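Local atomic coordinates of RNA polymerase II subunit A C-terminal domain phosphatase SSU72 (Homo sapiens, PDB entry 4H3K), a protein that dephosphorylates the C-terminal domain of RNA polymerase II and plays a role in RNA processing, termination and, through SYMPK, pre-mRNA polyadenylation. Residues Arg134-Asp137 with Gln138-Asp142; His165-Ala168 with Thr169-Ala172; Gln83-Asn86 with Asp87-Lys91. The protein carries 1 engineered substitution. All blocks are in the same frame, centred on the assembly; numbering follows the deposited sequence.

Interaction 1 (Arg134-Asp137 with Gln138-Asp142); sequences RVYD and QVVED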
ATOM      1  N   ARG B 134       6.384  18.845   5.778  1.00 25.04           N
ATOM      2  CA  ARG B 134       6.228  19.197   4.351  1.00 25.76           C
ATOM      3  C   ARG B 134       6.608  18.013   3.434  1.00 23.87           C
ATOM      4  O   ARG B 134       6.024  17.829   2.373  1.00 22.76           O
ATOM      5  CB  ARG B 134       7.131  20.414   4.036  1.00 27.38           C
ATOM      6  CG  ARG B 134       7.018  21.018   2.634  1.00 35.48           C
ATOM      7  CD  ARG B 134       8.366  21.722   2.192  1.00 45.24           C
ATOM      8  NE  ARG B 134       9.383  20.720   1.804  1.00 50.51           N
ATOM      9  CZ  ARG B 134       9.873  20.539   0.572  1.00 52.72           C
ATOM     10  NH1 ARG B 134       9.507  21.328  -0.441  1.00 56.94           N
ATOM     11  NH2 ARG B 134      10.739  19.563   0.345  1.00 51.07           N
ATOM     12  N   VAL B 135       7.640  17.270   3.818  1.00 21.65           N
ATOM     13  CA  VAL B 135       8.119  16.123   3.048  1.00 21.40           C
ATOM     14  C   VAL B 135       7.090  14.985   3.189  1.00 21.12           C
ATOM     15  O   VAL B 135       6.742  14.322   2.200  1.00 20.81           O
ATOM     16  CB  VAL B 135       9.511  15.667   3.538  1.00 19.85           C
ATOM     17  CG1 VAL B 135       9.884  14.304   2.955  1.00 20.91           C
ATOM     18  CG2 VAL B 135      10.565  16.720   3.194  1.00 20.72           C
ATOM     19  N   TYR B 136       6.594  14.788   4.413  1.00 20.61           N
ATOM     20  CA  TYR B 136       5.475  13.839   4.674  1.00 21.43           C
ATOM     21  C   TYR B 136       4.274  14.142   3.730  1.00 21.51           C
ATOM     22  O   TYR B 136       3.715  13.242   3.091  1.00 20.22           O
ATOM     23  CB  TYR B 136       5.071  13.998   6.126  1.00 20.90           C
ATOM     24  CG  TYR B 136       3.922  13.152   6.643  1.00 22.56           C
ATOM     25  CD1 TYR B 136       4.153  11.874   7.160  1.00 21.79           C
ATOM     26  CD2 TYR B 136       2.616  13.657   6.663  1.00 22.23           C
ATOM     27  CE1 TYR B 136       3.107  11.110   7.702  1.00 21.67           C
ATOM     28  CE2 TYR B 136       1.560  12.908   7.217  1.00 22.28           C
ATOM     29  CZ  TYR B 136       1.820  11.634   7.712  1.00 21.81           C
ATOM     30  OH  TYR B 136       0.799  10.918   8.257  1.00 19.30           O
ATOM     31  N   ASP B 137       3.868  15.409   3.668  1.00 22.64           N
ATOM     32  CA  ASP B 137       2.746  15.816   2.792  1.00 23.75           C
ATOM     33  C   ASP B 137       3.029  15.465   1.329  1.00 23.20           C
ATOM     34  O   ASP B 137       2.144  15.022   0.611  1.00 23.76           O
ATOM     35  CB  ASP B 137       2.467  17.324   2.886  1.00 24.74           C
ATOM     36  CG  ASP B 137       1.866  17.717   4.201  1.00 28.24           C
ATOM     37  OD1 ASP B 137       1.280  16.846   4.899  1.00 26.80           O
ATOM     38  OD2 ASP B 137       1.989  18.905   4.552  1.00 26.97           O
ATOM     39  N   GLN B 138       4.266  15.650   0.896  1.00 23.31           N
ATOM     40  CA  GLN B 138       4.632  15.403  -0.497  1.00 24.96           C
ATOM     41  C   GLN B 138       4.640  13.908  -0.789  1.00 23.90           C
ATOM     42  O   GLN B 138       4.152  13.453  -1.842  1.00 22.65           O
ATOM     43  CB  GLN B 138       5.990  16.060  -0.819  1.00 25.08           C
ATOM     44  CG  GLN B 138       5.845  17.597  -0.937  1.00 31.39           C
ATOM     45  CD  GLN B 138       7.150  18.347  -1.153  1.00 37.28           C
ATOM     46  OE1 GLN B 138       8.172  18.104  -0.484  1.00 39.38           O
ATOM     47  NE2 GLN B 138       7.114  19.289  -2.086  1.00 40.93           N
ATOM     48  N   VAL B 139       5.189  13.140   0.139  1.00 22.13           N
ATOM     49  CA  VAL B 139       5.192  11.696  -0.025  1.00 22.90           C
ATOM     50  C   VAL B 139       3.754  11.172  -0.117  1.00 23.13           C
ATOM     51  O   VAL B 139       3.415  10.378  -1.000  1.00 23.59           O
ATOM     52  CB  VAL B 139       5.905  10.986   1.174  1.00 22.93           C
ATOM     53  CG1 VAL B 139       5.500   9.510   1.224  1.00 21.00           C
ATOM     54  CG2 VAL B 139       7.452  11.164   1.054  1.00 22.85           C
ATOM     55  N   VAL B 140       2.895  11.632   0.791  1.00 24.05           N
ATOM     56  CA  VAL B 140       1.490  11.193   0.787  1.00 23.61           C
ATOM     57  C   VAL B 140       0.730  11.630  -0.474  1.00 25.36           C
ATOM     58  O   VAL B 140      -0.000  10.819  -1.079  1.00 25.50           O
ATOM     59  CB  VAL B 140       0.761  11.643   2.074  1.00 24.05           C
ATOM     60  CG1 VAL B 140      -0.748  11.376   1.972  1.00 25.34           C
ATOM     61  CG2 VAL B 140       1.348  10.885   3.277  1.00 21.24           C
ATOM     62  N   GLU B 141       0.913  12.891  -0.879  1.00 25.42           N
ATOM     63  CA  GLU B 141       0.292  13.358  -2.106  1.00 26.88           C
ATOM     64  C   GLU B 141       0.691  12.473  -3.282  1.00 26.85           C
ATOM     65  O   GLU B 141      -0.155  12.080  -4.083  1.00 26.99           O
ATOM     66  CB  GLU B 141       0.674  14.801  -2.433  1.00 27.69           C
ATOM     67  CG  GLU B 141      -0.138  15.282  -3.676  1.00 34.57           C
ATOM     68  CD  GLU B 141      -0.064  16.764  -3.911  1.00 43.10           C
ATOM     69  OE1 GLU B 141       0.875  17.399  -3.382  1.00 45.80           O
ATOM     70  OE2 GLU B 141      -0.956  17.290  -4.630  1.00 49.76           O
ATOM     71  N   ASP B 142       1.990  12.191  -3.399  1.00 25.88           N
ATOM     72  CA  ASP B 142       2.485  11.355  -4.476  1.00 27.33           C
ATOM     73  C   ASP B 142       1.845   9.937  -4.448  1.00 26.74           C
ATOM     74  O   ASP B 142       1.226   9.515  -5.415  1.00 26.91           O
ATOM     75  CB  ASP B 142       4.006  11.243  -4.380  1.00 27.57           C
ATOM     76  CG  ASP B 142       4.604  10.562  -5.572  1.00 33.40           C
ATOM     77  OD1 ASP B 142       4.075  10.752  -6.677  1.00 40.08           O
ATOM     78  OD2 ASP B 142       5.590   9.827  -5.429  1.00 37.62           O
TER
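Gln-138 carries its amide oxygen over one face of the Arg-134 guanidinium, one helical turn earlier. OE1 stands 3.0 Å above the guanidinium plane, displaced toward its rim and 3.1 Å from Arg-134 NH2, but the N-H groups are badly aimed for a hydrogen bond. The two planes are 69° apart, so the amide leans across the guanidinium instead of stacking on it. Arg-134 reaches this place by bending at chi3 (76°), whereas the Gln-138 chain runs extended from a CG that lies 3.3 Å from Arg-134 O. The backbone bond from Gln-138 N to Arg-134 O is longer and more bent than the 2.8 Å bond from Val-139 N to Val-135 O. On the buried side, Val-140 CG2 sits over one face of the Tyr-136 ring, 4.4 Å from CE2, and Val-135 meets Val-139. Tyr-136 and Val-139 pack on strands 127-130 and 153-159, which precede and follow the helix in a beta-alpha-beta unit, and Tyr-136 and Val-140 on strand 207-213. Asp-137 turns outward to a salt bridge with a basic side chain of the chain of another protein. Gln-138 OE1 is fixed by a hydrogen bond with Thr-58. With an alanine here, Thr-58 would probably lose this acceptor and the guanidinium be freer to turn. The attraction between Arg-134 and Gln-138 is thus probably electrostatic, a partly negative oxygen resting on a cationic plane.

Interaction 2 (His165-Ala168 with Thr169-Ala172); sequences HEEA and TLGA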
ATOM      1  N   HIS B 165      23.722  19.481  10.398  1.00 36.57           N
ATOM      2  CA  HIS B 165      24.433  18.204  10.555  1.00 36.98           C
ATOM      3  C   HIS B 165      24.166  17.530  11.902  1.00 36.48           C
ATOM      4  O   HIS B 165      23.982  16.324  11.967  1.00 34.79           O
ATOM      5  CB  HIS B 165      25.951  18.328  10.295  1.00 37.70           C
ATOM      6  CG  HIS B 165      26.284  18.735   8.895  1.00 41.40           C
ATOM      7  ND1 HIS B 165      27.222  19.707   8.602  1.00 43.97           N
ATOM      8  CD2 HIS B 165      25.766  18.337   7.704  1.00 43.41           C
ATOM      9  CE1 HIS B 165      27.281  19.872   7.290  1.00 46.14           C
ATOM     10  NE2 HIS B 165      26.404  19.059   6.723  1.00 46.31           N
ATOM     11  N   GLU B 166      24.137  18.323  12.964  1.00 37.18           N
ATOM     12  CA  GLU B 166      23.962  17.779  14.298  1.00 38.17           C
ATOM     13  C   GLU B 166      22.582  17.143  14.509  1.00 36.23           C
ATOM     14  O   GLU B 166      22.498  16.019  15.015  1.00 35.73           O
ATOM     15  CB  GLU B 166      24.236  18.855  15.341  1.00 40.35           C
ATOM     16  CG  GLU B 166      23.797  18.454  16.735  1.00 46.71           C
ATOM     17  CD  GLU B 166      23.123  19.583  17.495  1.00 54.09           C
ATOM     18  OE1 GLU B 166      22.761  20.609  16.849  1.00 57.98           O
ATOM     19  OE2 GLU B 166      22.968  19.428  18.736  1.00 55.89           O
ATOM     20  N   GLU B 167      21.517  17.864  14.141  1.00 35.53           N
ATOM     21  CA  GLU B 167      20.146  17.350  14.232  1.00 34.62           C
ATOM     22  C   GLU B 167      19.940  16.183  13.274  1.00 32.32           C
ATOM     23  O   GLU B 167      19.246  15.240  13.618  1.00 32.33           O
ATOM     24  CB  GLU B 167      19.096  18.448  13.980  1.00 35.44           C
ATOM     25  CG  GLU B 167      19.004  19.519  15.103  1.00 39.96           C
ATOM     26  CD  GLU B 167      18.606  18.924  16.455  1.00 45.03           C
ATOM     27  OE1 GLU B 167      17.598  18.194  16.517  1.00 46.42           O
ATOM     28  OE2 GLU B 167      19.306  19.176  17.466  1.00 50.28           O
ATOM     29  N   ALA B 168      20.567  16.235  12.094  1.00 30.68           N
ATOM     30  CA  ALA B 168      20.537  15.109  11.163  1.00 28.95           C
ATOM     31  C   ALA B 168      21.067  13.824  11.806  1.00 29.02           C
ATOM     32  O   ALA B 168      20.464  12.759  11.654  1.00 27.33           O
ATOM     33  CB  ALA B 168      21.321  15.413   9.937  1.00 28.59           C
ATOM     34  N   THR B 169      22.193  13.943  12.514  1.00 28.93           N
ATOM     35  CA  THR B 169      22.839  12.794  13.172  1.00 29.59           C
ATOM     36  C   THR B 169      21.938  12.257  14.275  1.00 29.51           C
ATOM     37  O   THR B 169      21.745  11.045  14.414  1.00 28.74           O
ATOM     38  CB  THR B 169      24.274  13.170  13.685  1.00 30.27           C
ATOM     39  OG1 THR B 169      25.059  13.593  12.565  1.00 29.58           O
ATOM     40  CG2 THR B 169      24.988  11.972  14.326  1.00 30.81           C
ATOM     41  N   LEU B 170      21.359  13.166  15.045  1.00 30.10           N
ATOM     42  CA  LEU B 170      20.504  12.764  16.144  1.00 31.11           C
ATOM     43  C   LEU B 170      19.246  12.084  15.614  1.00 29.35           C
ATOM     44  O   LEU B 170      18.771  11.055  16.151  1.00 28.22           O
ATOM     45  CB  LEU B 170      20.130  14.018  16.944  1.00 32.80           C
ATOM     46  CG  LEU B 170      19.212  13.828  18.138  1.00 34.70           C
ATOM     47  CD1 LEU B 170      19.832  12.792  19.090  1.00 39.48           C
ATOM     48  CD2 LEU B 170      19.103  15.180  18.858  1.00 39.71           C
ATOM     49  N   GLY B 171      18.708  12.683  14.559  1.00 28.52           N
ATOM     50  CA  GLY B 171      17.487  12.229  13.915  1.00 26.98           C
ATOM     51  C   GLY B 171      17.697  10.847  13.349  1.00 27.02           C
ATOM     52  O   GLY B 171      16.840   9.984  13.496  1.00 26.71           O
ATOM     53  N   ALA B 172      18.850  10.644  12.713  1.00 27.19           N
ATOM     54  CA  ALA B 172      19.223   9.342  12.152  1.00 27.12           C
ATOM     55  C   ALA B 172      19.304   8.261  13.231  1.00 27.53           C
ATOM     56  O   ALA B 172      18.870   7.149  13.001  1.00 27.48           O
ATOM     57  CB  ALA B 172      20.545   9.444  11.442  1.00 27.35           C
TER
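Both faces of the His-165 carbonyl plane are used by a single residue, Thr-169, whose backbone N approaches from one side and whose hydroxyl OG1 from the other. Each bond measures 3.0 Å, from Thr-169 N to His-165 O and from Thr-169 OG1 to the same oxygen, and the donors are tilted from the plane by 26° and 31° respectively. The hydroxyl gets there because OG1 is turned beside its own backbone N (chi1 -59°), which aims it back along the helix. One carbonyl oxygen therefore accepts two hydrogen bonds, and the threonine hydroxyl has its donor satisfied. Along another side of the helix, Glu-167 and Leu-170 lie next to each other and point the same way, with OE1 of the glutamate 4.1 Å from CD2 of the leucine. Just before the helix, Asn-164 OD1 accepts a bond from Glu-167 N. Ala-168 and Ala-172 press against helix 38-48, at Arg-38 and Ala-42 among others. These are the first two turns of helix 165-184, with a threonine hydroxyl bonded back to the carbonyl four residues earlier; they pack beside Asn-37 and Arg-38, the latter probably the arginine that closes the CX5R phosphate-binding loop of cysteine-based phosphatases.

Interaction 3 (Gln83-Asn86 with Asp87-Lys91); sequences QMYN and DLLRK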
ATOM      1  N   GLN B  83      29.817  16.221  -8.805  1.00 43.87           N
ATOM      2  CA  GLN B  83      29.730  17.511  -9.508  1.00 44.98           C
ATOM      3  C   GLN B  83      29.505  18.657  -8.516  1.00 44.40           C
ATOM      4  O   GLN B  83      30.143  19.695  -8.623  1.00 44.54           O
ATOM      5  CB  GLN B  83      28.672  17.496 -10.625  1.00 45.10           C
ATOM      6  CG  GLN B  83      29.046  16.571 -11.771  1.00 46.91           C
ATOM      7  CD  GLN B  83      27.911  16.317 -12.747  1.00 48.26           C
ATOM      8  OE1 GLN B  83      26.801  15.978 -12.360  1.00 48.59           O
ATOM      9  NE2 GLN B  83      28.199  16.471 -14.036  1.00 51.95           N
ATOM     10  N   MET B  84      28.652  18.439  -7.512  1.00 43.00           N
ATOM     11  CA  MET B  84      28.404  19.447  -6.472  1.00 42.80           C
ATOM     12  C   MET B  84      29.658  19.732  -5.664  1.00 43.26           C
ATOM     13  O   MET B  84      29.954  20.891  -5.334  1.00 43.57           O
ATOM     14  CB  MET B  84      27.271  19.023  -5.527  1.00 41.24           C
ATOM     15  CG  MET B  84      25.915  19.032  -6.160  1.00 41.40           C
ATOM     16  SD  MET B  84      24.712  18.228  -5.081  1.00 38.51           S
ATOM     17  CE  MET B  84      23.588  17.606  -6.328  1.00 39.69           C
ATOM     18  N   TYR B  85      30.380  18.664  -5.350  1.00 43.76           N
ATOM     19  CA  TYR B  85      31.640  18.749  -4.626  1.00 45.44           C
ATOM     20  C   TYR B  85      32.608  19.662  -5.380  1.00 46.65           C
ATOM     21  O   TYR B  85      33.122  20.629  -4.813  1.00 46.52           O
ATOM     22  CB  TYR B  85      32.242  17.356  -4.451  1.00 45.59           C
ATOM     23  CG  TYR B  85      33.477  17.315  -3.583  1.00 48.49           C
ATOM     24  CD1 TYR B  85      34.735  17.596  -4.112  1.00 50.70           C
ATOM     25  CD2 TYR B  85      33.385  16.983  -2.228  1.00 49.78           C
ATOM     26  CE1 TYR B  85      35.872  17.557  -3.314  1.00 52.62           C
ATOM     27  CE2 TYR B  85      34.511  16.952  -1.422  1.00 51.57           C
ATOM     28  CZ  TYR B  85      35.752  17.236  -1.975  1.00 52.48           C
ATOM     29  OH  TYR B  85      36.867  17.194  -1.175  1.00 55.27           O
ATOM     30  N   ASN B  86      32.815  19.370  -6.660  1.00 48.23           N
ATOM     31  CA  ASN B  86      33.776  20.131  -7.480  1.00 50.56           C
ATOM     32  C   ASN B  86      33.334  21.564  -7.712  1.00 51.28           C
ATOM     33  O   ASN B  86      34.146  22.473  -7.664  1.00 52.66           O
ATOM     34  CB  ASN B  86      34.036  19.432  -8.806  1.00 51.09           C
ATOM     35  CG  ASN B  86      34.670  18.073  -8.622  1.00 51.99           C
ATOM     36  OD1 ASN B  86      35.543  17.896  -7.783  1.00 52.36           O
ATOM     37  ND2 ASN B  86      34.230  17.106  -9.404  1.00 53.23           N
ATOM     38  N   ASP B  87      32.047  21.756  -7.955  1.00 51.61           N
ATOM     39  CA  ASP B  87      31.468  23.093  -8.030  1.00 52.87           C
ATOM     40  C   ASP B  87      31.740  23.892  -6.746  1.00 52.98           C
ATOM     41  O   ASP B  87      32.197  25.035  -6.810  1.00 53.89           O
ATOM     42  CB  ASP B  87      29.969  23.019  -8.322  1.00 52.22           C
ATOM     43  CG  ASP B  87      29.322  24.393  -8.429  1.00 54.61           C
ATOM     44  OD1 ASP B  87      29.659  25.142  -9.369  1.00 57.86           O
ATOM     45  OD2 ASP B  87      28.468  24.729  -7.582  1.00 55.67           O
ATOM     46  N   LEU B  88      31.477  23.293  -5.588  1.00 52.17           N
ATOM     47  CA  LEU B  88      31.710  23.979  -4.313  1.00 52.50           C
ATOM     48  C   LEU B  88      33.210  24.150  -3.973  1.00 54.04           C
ATOM     49  O   LEU B  88      33.594  25.109  -3.293  1.00 53.95           O
ATOM     50  CB  LEU B  88      30.945  23.297  -3.176  1.00 51.05           C
ATOM     51  CG  LEU B  88      29.579  23.867  -2.741  1.00 50.33           C
ATOM     52  CD1 LEU B  88      28.897  24.788  -3.756  1.00 48.44           C
ATOM     53  CD2 LEU B  88      28.623  22.766  -2.308  1.00 47.08           C
ATOM     54  N   LEU B  89      34.041  23.229  -4.457  1.00 54.83           N
ATOM     55  CA  LEU B  89      35.482  23.290  -4.219  1.00 56.85           C
ATOM     56  C   LEU B  89      36.071  24.488  -4.963  1.00 58.32           C
ATOM     57  O   LEU B  89      36.957  25.151  -4.439  1.00 59.07           O
ATOM     58  CB  LEU B  89      36.174  21.971  -4.620  1.00 56.94           C
ATOM     59  CG  LEU B  89      37.674  21.738  -4.354  1.00 58.26           C
ATOM     60  CD1 LEU B  89      38.008  21.601  -2.865  1.00 56.75           C
ATOM     61  CD2 LEU B  89      38.168  20.514  -5.125  1.00 58.61           C
ATOM     62  N   ARG B  90      35.545  24.754  -6.163  1.00 59.38           N
ATOM     63  CA  ARG B  90      35.889  25.924  -6.971  1.00 61.02           C
ATOM     64  C   ARG B  90      35.412  27.212  -6.317  1.00 61.09           C
ATOM     65  O   ARG B  90      36.186  28.159  -6.192  1.00 62.38           O
ATOM     66  CB  ARG B  90      35.287  25.848  -8.386  1.00 61.69           C
ATOM     67  CG  ARG B  90      35.528  24.551  -9.155  1.00 63.32           C
ATOM     68  CD  ARG B  90      35.432  24.736 -10.676  1.00 67.14           C
ATOM     69  NE  ARG B  90      36.681  25.271 -11.225  1.00 71.92           N
ATOM     70  CZ  ARG B  90      37.844  24.608 -11.262  1.00 73.57           C
ATOM     71  NH1 ARG B  90      37.939  23.368 -10.784  1.00 73.61           N
ATOM     72  NH2 ARG B  90      38.921  25.188 -11.771  1.00 74.67           N
ATOM     73  N   LYS B  91      34.147  27.251  -5.909  1.00 59.77           N
ATOM     74  CA  LYS B  91      33.520  28.489  -5.428  1.00 59.85           C
ATOM     75  C   LYS B  91      34.262  29.031  -4.209  1.00 59.91           C
ATOM     76  O   LYS B  91      34.679  30.193  -4.206  1.00 60.74           O
ATOM     77  CB  LYS B  91      32.016  28.302  -5.192  1.00 58.94           C
ATOM     78  CG  LYS B  91      31.179  28.222  -6.452  1.00 59.97           C
ATOM     79  CD  LYS B  91      29.794  27.668  -6.156  1.00 60.46           C
ATOM     80  CE  LYS B  91      28.848  28.750  -5.681  1.00 60.65           C
ATOM     81  NZ  LYS B  91      28.226  29.449  -6.851  1.00 63.31           N
TER
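Leu-89 N donates to Tyr-85 O at 2.8 Å, and it does so in the carbonyl plane, although the N-H itself is bent to 140°. The bonds before it are straighter: Asp-87 N reaches Gln-83 O with an N-H...O angle of 168°. The same pair that shares the short bond also touches through its side chains. Leu-89 CD2 comes obliquely to the Tyr-85 ring, 4.2 Å from CE1; both side chains have CG opposite the backbone N, which sends them out on the same flank of the helix. Asn-86 OD1 lies at the edge of that ring, in its plane, while ND2 of the same amide makes a weak hydrogen bond to Asp-82 one turn earlier. Leu-88 is held in a less relaxed shape, its chi1 of -97° lying well off the staggered positions, and its CB rests 3.4 Å from Met-84 O. Asp-87 begins close to the preceding turn, CB being 3.3 Å from Gln-83 O, but its carboxylate leads away, where OD2 is hydrogen-bonded to Tyr-75 OH. Gln-83 OE1 likewise accepts from Thr-80 N, just ahead of the helix. Met-84 and Leu-88 form the buried side of helix 81-98 and pack both on Tyr-75 of strand 73-75 and on Leu-105 of helix 101-109, while Tyr-85 reaches Leu-102 of that second helix.

Overall arrangement
From the N terminus the chain reaches interaction 3 first, on helix 81-98, then interaction 1 on helix 133-145 and last interaction 2 at the start of helix 165-184. Each lies within one helix and closes no loop beyond a helical turn, so the three follow in series, neither nesting nor crossing. Interaction 3 is peripheral, joining the two-stranded sheet to helix 101-109. Interaction 1 lies on a helix packed against the five-stranded sheet, and interaction 2 faces helix 38-48. Interactions 1 and 2 lie on opposite sides of the chain's centre, their own centres 21 Å apart; interactions 2 and 3 approach to about 10 Å between nearest atoms without touching.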